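Local atomic coordinates of alpha-glucosidase (Bacteroides thetaiotaomicron, PDB entry 5XFM), a protein that probably hydrolyses terminal beta-L-arabinopyranosides and alpha-galactosides, as a bifunctional, calcium-binding member of glycoside hydrolase family 97. Residues L420-D424 / Y445-V449. The protein carries 1 engineered substitution. Coordinates in Å, arbitrary orientation, origin at the centre of the assembly. Residue numbers count along the deposited sequence, not the author numbering.
Sequences LSDAD and YPNYV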
loop_
_atom_site.group_PDB
_atom_site.type_symbol
_atom_site.label_atom_id
_atom_site.label_comp_id
_atom_site.label_asym_id
_atom_site.label_seq_id
_atom_site.Cartn_x
_atom_site.Cartn_y
_atom_site.Cartn_z
ATOM N N LEU A 420 4.736 -8.030 -14.871
ATOM C CA LEU A 420 5.955 -7.830 -14.081
ATOM C C LEU A 420 7.138 -8.685 -14.553
ATOM O O LEU A 420 8.292 -8.227 -14.558
ATOM C CB LEU A 420 5.682 -8.111 -12.599
ATOM C CG LEU A 420 5.120 -6.923 -11.820
ATOM C CD1 LEU A 420 4.496 -7.348 -10.497
ATOM C CD2 LEU A 420 6.264 -5.954 -11.575
ATOM N N SER A 421 6.847 -9.924 -14.931
ATOM C CA SER A 421 7.878 -10.884 -15.302
ATOM C C SER A 421 8.504 -10.537 -16.673
ATOM O O SER A 421 9.736 -10.539 -16.832
ATOM C CB SER A 421 7.285 -12.297 -15.297
ATOM O OG SER A 421 8.279 -13.281 -15.472
ATOM N N ASP A 422 7.660 -10.249 -17.664
ATOM C CA ASP A 422 8.161 -9.810 -18.976
ATOM C C ASP A 422 8.949 -8.493 -18.834
ATOM O O ASP A 422 10.012 -8.290 -19.456
ATOM C CB ASP A 422 7.008 -9.648 -19.969
ATOM C CG ASP A 422 6.418 -10.986 -20.413
ATOM O OD1 ASP A 422 7.102 -12.028 -20.284
ATOM O OD2 ASP A 422 5.268 -10.994 -20.898
ATOM N N ALA A 423 8.415 -7.604 -18.002
ATOM C CA ALA A 423 9.077 -6.344 -17.706
ATOM C C ALA A 423 10.480 -6.581 -17.190
ATOM O O ALA A 423 11.438 -6.000 -17.707
ATOM C CB ALA A 423 8.278 -5.538 -16.692
ATOM N N ASP A 424 10.611 -7.433 -16.176
ATOM C CA ASP A 424 11.936 -7.722 -15.655
ATOM C C ASP A 424 12.833 -8.320 -16.713
ATOM O O ASP A 424 14.029 -8.038 -16.734
ATOM C CB ASP A 424 11.905 -8.676 -14.472
ATOM C CG ASP A 424 13.299 -8.918 -13.918
ATOM O OD1 ASP A 424 13.870 -7.956 -13.357
ATOM O OD2 ASP A 424 13.845 -10.032 -14.100
ATOM N N TYR A 445 8.384 -9.339 -6.111
ATOM C CA TYR A 445 8.822 -8.908 -7.451
ATOM C C TYR A 445 9.913 -7.828 -7.427
ATOM O O TYR A 445 9.635 -6.670 -7.115
ATOM C CB TYR A 445 7.626 -8.385 -8.249
ATOM C CG TYR A 445 6.444 -9.326 -8.274
ATOM C CD1 TYR A 445 6.405 -10.403 -9.151
ATOM C CD2 TYR A 445 5.373 -9.146 -7.404
ATOM C CE1 TYR A 445 5.324 -11.265 -9.172
ATOM C CE2 TYR A 445 4.298 -9.996 -7.416
ATOM C CZ TYR A 445 4.274 -11.054 -8.298
ATOM O OH TYR A 445 3.192 -11.906 -8.304
ATOM N N PRO A 446 11.147 -8.198 -7.810
ATOM C CA PRO A 446 12.331 -7.323 -7.769
ATOM C C PRO A 446 12.170 -6.007 -8.529
ATOM O O PRO A 446 12.813 -5.023 -8.162
ATOM C CB PRO A 446 13.422 -8.176 -8.430
ATOM C CG PRO A 446 12.974 -9.586 -8.245
ATOM C CD PRO A 446 11.472 -9.554 -8.287
ATOM N N ASN A 447 11.337 -5.987 -9.567
ATOM C CA ASN A 447 11.182 -4.783 -10.390
ATOM C C ASN A 447 9.888 -4.015 -10.117
ATOM O O ASN A 447 9.566 -3.053 -10.808
ATOM C CB ASN A 447 11.273 -5.142 -11.879
ATOM C CG ASN A 447 10.280 -6.220 -12.289
ATOM O OD1 ASN A 447 10.043 -7.185 -11.556
ATOM N ND2 ASN A 447 9.713 -6.068 -13.473
ATOM N N TYR A 448 9.162 -4.428 -9.086
ATOM C CA TYR A 448 7.965 -3.712 -8.676
ATOM C C TYR A 448 8.340 -2.416 -7.963
ATOM O O TYR A 448 9.106 -2.431 -7.010
ATOM C CB TYR A 448 7.094 -4.591 -7.774
ATOM C CG TYR A 448 5.995 -3.819 -7.094
ATOM C CD1 TYR A 448 4.878 -3.389 -7.802
ATOM C CD2 TYR A 448 6.081 -3.504 -5.745
ATOM C CE1 TYR A 448 3.874 -2.669 -7.188
ATOM C CE2 TYR A 448 5.083 -2.785 -5.122
ATOM C CZ TYR A 448 3.982 -2.373 -5.845
ATOM O OH TYR A 448 2.994 -1.655 -5.215
ATOM N N VAL A 449 7.829 -1.284 -8.442
ATOM C CA VAL A 449 8.182 -0.010 -7.817
ATOM C C VAL A 449 6.975 0.854 -7.418
ATOM O O VAL A 449 7.050 2.084 -7.440
ATOM C CB VAL A 449 9.117 0.814 -8.722
ATOM C CG1 VAL A 449 10.458 0.089 -8.887
ATOM C CG2 VAL A 449 8.468 1.094 -10.073
#
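Near the C-terminal end of helix 410-425, residues 420-424 pack against a type I beta turn, Tyr-445 to Tyr-448, that leads into strand 448-451. Leu-420 makes most of the apolar contact. Leu-420 CD1 sits over one face of the Tyr-445 ring, 3.7 Å from the ring centroid and 17° off the normal, a CH-pi contact, while Leu-420 CD2 lies 4.1 Å from Tyr-448 CB. The phenol of Tyr-445 is held in turn by a hydrogen bond from its OH to Glu-417, one turn back on the same helix. The carbonyl of Leu-420 accepts two hydrogen bonds: the helical one from Asp-424 N at 2.9 Å, and one from the side chain of Asn-447, whose ND2 stands 2.8 Å from Leu-420 O with a nearly straight N-H...O angle of 164°. Ser-421 points sideways and Asp-422 away from the turn; Asp-422 forms a salt bridge with Arg-385 of helix 382-395. Ala-423 points toward the turn, its CB 3.6 Å from Asn-447 ND2. Asp-424 CB lies 3.6 Å from Asn-447 ND2, and its carboxylate is hydrogen-bonded to Tyr-292 and Thr-288. Asn-447 completes the link by bonding through ND2 to Leu-428 O and through OD1 to Tyr-286. Within the parallel beta/alpha architecture of the TIM-barrel-type domain, the contact thus sets helix 410-425 against the turn that opens strand 448-451. The helix's own next strand, 429-432, runs parallel to 448-451, its Val-430 touching both Leu-420 and Ala-423, and helix 382-395 flanks helix 410-425 through Met-389 against Ala-423.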